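Local coordinates for probable ribosomal RNA small subunit methyltransferase (Thermus thermophilus, PDB 3DMH), which methylates the N2 amine of a guanine in 16S ribosomal RNA, taking the methyl group from S-adenosylmethionine, at residues T41-N53 with A97-P110. Residues are numbered along the deposited sequence; the frame is centred on the assembly and turned at random.
Sequences TVEPFGERALDLN and AAAGAYDLVVLALP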
loop_
_atom_site.group_PDB
_atom_site.type_symbol
_atom_site.label_atom_id
_atom_site.label_comp_id
_atom_site.label_asym_id
_atom_site.label_seq_id
_atom_site.Cartn_x
_atom_site.Cartn_y
_atom_site.Cartn_z
ATOM N N THR A 41 22.196 12.896 -0.251
ATOM C CA THR A 41 22.043 14.251 0.310
ATOM C C THR A 41 22.009 14.290 1.837
ATOM O O THR A 41 22.597 15.196 2.456
ATOM C CB THR A 41 20.782 14.950 -0.259
ATOM O OG1 THR A 41 20.826 14.925 -1.692
ATOM C CG2 THR A 41 20.677 16.409 0.202
ATOM N N VAL A 42 21.309 13.333 2.448
ATOM C CA VAL A 42 21.048 13.440 3.892
ATOM C C VAL A 42 22.328 13.398 4.739
ATOM O O VAL A 42 23.220 12.569 4.509
ATOM C CB VAL A 42 20.073 12.371 4.389
ATOM C CG1 VAL A 42 18.732 12.536 3.712
ATOM C CG2 VAL A 42 20.627 10.996 4.107
ATOM N N GLU A 43 22.389 14.306 5.713
ATOM C CA GLU A 43 23.497 14.412 6.662
ATOM C C GLU A 43 22.923 14.421 8.075
ATOM O O GLU A 43 21.825 14.938 8.288
ATOM C CB GLU A 43 24.247 15.737 6.459
ATOM C CG GLU A 43 24.622 16.055 5.019
ATOM C CD GLU A 43 26.015 15.612 4.670
ATOM O OE1 GLU A 43 26.820 15.396 5.606
ATOM O OE2 GLU A 43 26.316 15.490 3.460
ATOM N N PRO A 44 23.655 13.849 9.049
ATOM C CA PRO A 44 23.179 13.899 10.432
ATOM C C PRO A 44 22.941 15.315 10.955
ATOM O O PRO A 44 23.677 16.265 10.615
ATOM C CB PRO A 44 24.305 13.224 11.223
ATOM C CG PRO A 44 24.964 12.339 10.248
ATOM C CD PRO A 44 24.909 13.078 8.928
ATOM N N PHE A 45 21.911 15.435 11.784
ATOM C CA PHE A 45 21.626 16.665 12.507
ATOM C C PHE A 45 20.988 16.274 13.829
ATOM O O PHE A 45 19.931 15.664 13.840
ATOM C CB PHE A 45 20.665 17.554 11.710
ATOM C CG PHE A 45 20.292 18.818 12.422
ATOM C CD1 PHE A 45 21.168 19.895 12.429
ATOM C CD2 PHE A 45 19.087 18.929 13.115
ATOM C CE1 PHE A 45 20.848 21.070 13.091
ATOM C CE2 PHE A 45 18.764 20.103 13.785
ATOM C CZ PHE A 45 19.635 21.172 13.766
ATOM N N GLY A 46 21.623 16.618 14.943
ATOM C CA GLY A 46 21.099 16.234 16.247
ATOM C C GLY A 46 21.267 14.741 16.479
ATOM O O GLY A 46 22.131 14.115 15.880
ATOM N N GLU A 47 20.438 14.178 17.358
ATOM C CA GLU A 47 20.627 12.799 17.820
ATOM C C GLU A 47 19.553 11.827 17.359
ATOM O O GLU A 47 19.836 10.654 17.168
ATOM C CB GLU A 47 20.667 12.752 19.349
ATOM C CG GLU A 47 21.950 13.315 19.968
ATOM C CD GLU A 47 22.079 14.814 19.811
ATOM O OE1 GLU A 47 21.046 15.517 19.917
ATOM O OE2 GLU A 47 23.218 15.291 19.576
ATOM N N ARG A 48 18.329 12.324 17.201
ATOM C CA ARG A 48 17.165 11.468 16.913
ATOM C C ARG A 48 16.518 11.809 15.567
ATOM O O ARG A 48 16.068 12.934 15.351
ATOM C CB ARG A 48 16.116 11.617 18.012
ATOM C CG ARG A 48 16.624 11.330 19.416
ATOM C CD ARG A 48 15.798 12.109 20.446
ATOM N NE ARG A 48 15.863 13.562 20.213
ATOM C CZ ARG A 48 15.087 14.473 20.796
ATOM N NH1 ARG A 48 14.169 14.125 21.698
ATOM N NH2 ARG A 48 15.243 15.751 20.480
ATOM N N ALA A 49 16.458 10.824 14.673
ATOM C CA ALA A 49 15.847 11.016 13.357
ATOM C C ALA A 49 14.619 10.137 13.173
ATOM O O ALA A 49 14.541 9.043 13.748
ATOM C CB ALA A 49 16.850 10.708 12.233
ATOM N N LEU A 50 13.699 10.604 12.336
ATOM C CA LEU A 50 12.506 9.834 11.986
ATOM C C LEU A 50 12.357 9.817 10.463
ATOM O O LEU A 50 12.325 10.871 9.836
ATOM C CB LEU A 50 11.270 10.483 12.627
ATOM C CG LEU A 50 9.912 9.792 12.420
ATOM C CD1 LEU A 50 9.875 8.442 13.087
ATOM C CD2 LEU A 50 8.764 10.703 12.940
ATOM N N ASP A 51 12.238 8.627 9.869
ATOM C CA ASP A 51 11.923 8.504 8.435
ATOM C C ASP A 51 10.446 8.148 8.296
ATOM O O ASP A 51 10.020 7.107 8.791
ATOM C CB ASP A 51 12.786 7.399 7.811
ATOM C CG ASP A 51 12.682 7.339 6.308
ATOM O OD1 ASP A 51 11.661 7.745 5.719
ATOM O OD2 ASP A 51 13.643 6.798 5.708
ATOM N N LEU A 52 9.674 9.023 7.646
ATOM C CA LEU A 52 8.214 8.851 7.547
ATOM C C LEU A 52 7.743 8.082 6.317
ATOM O O LEU A 52 6.540 7.862 6.154
ATOM C CB LEU A 52 7.506 10.223 7.598
ATOM C CG LEU A 52 7.554 10.894 8.959
ATOM C CD1 LEU A 52 6.911 12.285 8.844
ATOM C CD2 LEU A 52 6.831 10.060 10.007
ATOM N N ASN A 53 8.666 7.701 5.431
ATOM C CA ASN A 53 8.284 6.957 4.221
ATOM C C ASN A 53 9.493 6.179 3.739
ATOM O O ASN A 53 10.034 6.472 2.667
ATOM C CB ASN A 53 7.760 7.901 3.127
ATOM C CG ASN A 53 7.309 7.155 1.866
ATOM O OD1 ASN A 53 6.949 5.966 1.917
ATOM N ND2 ASN A 53 7.346 7.835 0.730
ATOM N N ALA A 97 3.465 9.398 14.448
ATOM C CA ALA A 97 4.750 9.844 14.987
ATOM C C ALA A 97 4.588 10.573 16.316
ATOM O O ALA A 97 3.656 11.341 16.490
ATOM C CB ALA A 97 5.479 10.739 13.990
ATOM N N ALA A 98 5.505 10.294 17.237
ATOM C CA ALA A 98 5.582 10.987 18.523
ATOM C C ALA A 98 5.843 12.482 18.334
ATOM O O ALA A 98 6.752 12.882 17.598
ATOM C CB ALA A 98 6.674 10.357 19.382
ATOM N N ALA A 99 5.067 13.323 19.002
ATOM C CA ALA A 99 5.222 14.757 18.825
ATOM C C ALA A 99 6.447 15.311 19.578
ATOM O O ALA A 99 6.696 14.964 20.750
ATOM C CB ALA A 99 3.945 15.476 19.252
ATOM N N GLY A 100 7.224 16.146 18.879
ATOM C CA GLY A 100 8.326 16.923 19.470
ATOM C C GLY A 100 9.536 16.127 19.922
ATOM O O GLY A 100 10.344 16.622 20.727
ATOM N N ALA A 101 9.672 14.912 19.394
ATOM C CA ALA A 101 10.623 13.948 19.926
ATOM C C ALA A 101 11.813 13.717 19.022
ATOM O O ALA A 101 12.632 12.845 19.311
ATOM C CB ALA A 101 9.922 12.609 20.231
ATOM N N TYR A 102 11.905 14.473 17.927
ATOM C CA TYR A 102 12.950 14.235 16.914
ATOM C C TYR A 102 13.662 15.501 16.528
ATOM O O TYR A 102 13.079 16.581 16.525
ATOM C CB TYR A 102 12.353 13.582 15.655
ATOM C CG TYR A 102 11.739 12.260 15.994
ATOM C CD1 TYR A 102 12.509 11.108 16.063
ATOM C CD2 TYR A 102 10.381 12.177 16.325
ATOM C CE1 TYR A 102 11.951 9.895 16.417
ATOM C CE2 TYR A 102 9.810 10.966 16.682
ATOM C CZ TYR A 102 10.608 9.829 16.729
ATOM O OH TYR A 102 10.058 8.611 17.078
ATOM N N ASP A 103 14.942 15.362 16.205
ATOM C CA ASP A 103 15.748 16.483 15.724
ATOM C C ASP A 103 15.742 16.595 14.190
ATOM O O ASP A 103 15.938 17.686 13.632
ATOM C CB ASP A 103 17.190 16.314 16.201
ATOM C CG ASP A 103 17.281 16.085 17.689
ATOM O OD1 ASP A 103 16.836 16.970 18.450
ATOM O OD2 ASP A 103 17.823 15.033 18.094
ATOM N N LEU A 104 15.504 15.467 13.517
ATOM C CA LEU A 104 15.560 15.406 12.066
ATOM C C LEU A 104 14.489 14.482 11.542
ATOM O O LEU A 104 14.301 13.402 12.095
ATOM C CB LEU A 104 16.936 14.871 11.637
ATOM C CG LEU A 104 17.266 14.866 10.145
ATOM C CD1 LEU A 104 17.359 16.267 9.576
ATOM C CD2 LEU A 104 18.587 14.123 9.896
ATOM N N VAL A 105 13.801 14.910 10.486
ATOM C CA VAL A 105 12.834 14.033 9.802
ATOM C C VAL A 105 13.244 13.898 8.342
ATOM O O VAL A 105 13.704 14.858 7.722
ATOM C CB VAL A 105 11.377 14.570 9.948
ATOM C CG1 VAL A 105 10.388 13.765 9.092
ATOM C CG2 VAL A 105 10.952 14.531 11.391
ATOM N N VAL A 106 13.074 12.687 7.805
ATOM C CA VAL A 106 13.296 12.426 6.388
ATOM C C VAL A 106 11.963 12.029 5.760
ATOM O O VAL A 106 11.288 11.124 6.254
ATOM C CB VAL A 106 14.347 11.318 6.182
ATOM C CG1 VAL A 106 14.484 11.005 4.690
ATOM C CG2 VAL A 106 15.718 11.786 6.756
ATOM N N LEU A 107 11.563 12.723 4.692
ATOM C CA LEU A 107 10.298 12.395 4.024
ATOM C C LEU A 107 10.461 12.461 2.511
ATOM O O LEU A 107 10.549 13.556 1.914
ATOM C CB LEU A 107 9.167 13.331 4.489
ATOM C CG LEU A 107 7.818 13.218 3.778
ATOM C CD1 LEU A 107 7.216 11.832 4.017
ATOM C CD2 LEU A 107 6.900 14.274 4.313
ATOM N N ALA A 108 10.567 11.279 1.897
ATOM C CA ALA A 108 10.323 11.151 0.466
ATOM C C ALA A 108 8.811 11.332 0.269
ATOM O O ALA A 108 8.010 10.581 0.835
ATOM C CB ALA A 108 10.782 9.772 -0.033
ATOM N N LEU A 109 8.422 12.349 -0.486
ATOM C CA LEU A 109 7.001 12.643 -0.677
ATOM C C LEU A 109 6.238 11.461 -1.259
ATOM O O LEU A 109 6.579 10.982 -2.346
ATOM C CB LEU A 109 6.837 13.835 -1.608
ATOM C CG LEU A 109 7.180 15.138 -0.898
ATOM C CD1 LEU A 109 7.552 16.227 -1.930
ATOM C CD2 LEU A 109 6.018 15.576 -0.050
ATOM N N PRO A 110 5.213 10.980 -0.526
ATOM C CA PRO A 110 4.403 9.857 -1.014
ATOM C C PRO A 110 3.346 10.343 -2.015
ATOM O O PRO A 110 2.142 10.155 -1.801
ATOM C CB PRO A 110 3.764 9.310 0.274
ATOM C CG PRO A 110 3.609 10.531 1.154
ATOM C CD PRO A 110 4.794 11.429 0.825
HETATM O O HOH W 1 12.399 16.136 22.429
HETATM O O HOH W 2 11.428 8.895 3.215
#
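Strands 48-51 and 104-108 run parallel, 17° apart, with A49, L50 and D51 facing L104, V105 and V106. L50 N donates to L104 O and L50 O accepts from V106 N (2.8 Å), while L52 N continues the pattern to V106 O. At the corner before the second strand, R48 O takes both D103 N and L104 N.

D103 suits that corner because one carboxylate can answer many donors. Its OD2 accepts E47 N (2.8 Å), R48 N and R48 NE; OD1 receives R48 NH2 (2.9 Å) and also pairs with R130. The side-on grip lies in the guanidinium plane but meets the carboxylate from above, the two planes being 49° apart. Replacing D103 by alanine would probably leave E47 N and R48 N without this acceptor and deprive R48 and R130 of the carboxylate they share.

On the face bearing L50 and V105, L50 CB sits over the Y102 ring, a CH-pi contact 3.8 Å from the centroid. With CG anti to its backbone N (chi1 -178°), L50 pushes CD2 tightly against A97 CB (3.4 Å). At the end of strand 48-51, D51 OD1 accepts from N53 N in an Asx turn, its OD2 bonding S60, and N53 ND2 reaches A108 O (2.8 Å) almost straight.

These are neighbouring central strands in the N-terminal of two sheets with Rossmann-like methyltransferase strand order; guanosine binds at the C-terminal one. Apolar side chains pack over the pair's middle, with the R48-D103 salt bridge at one end and the bonds of D51 and N53 at the other.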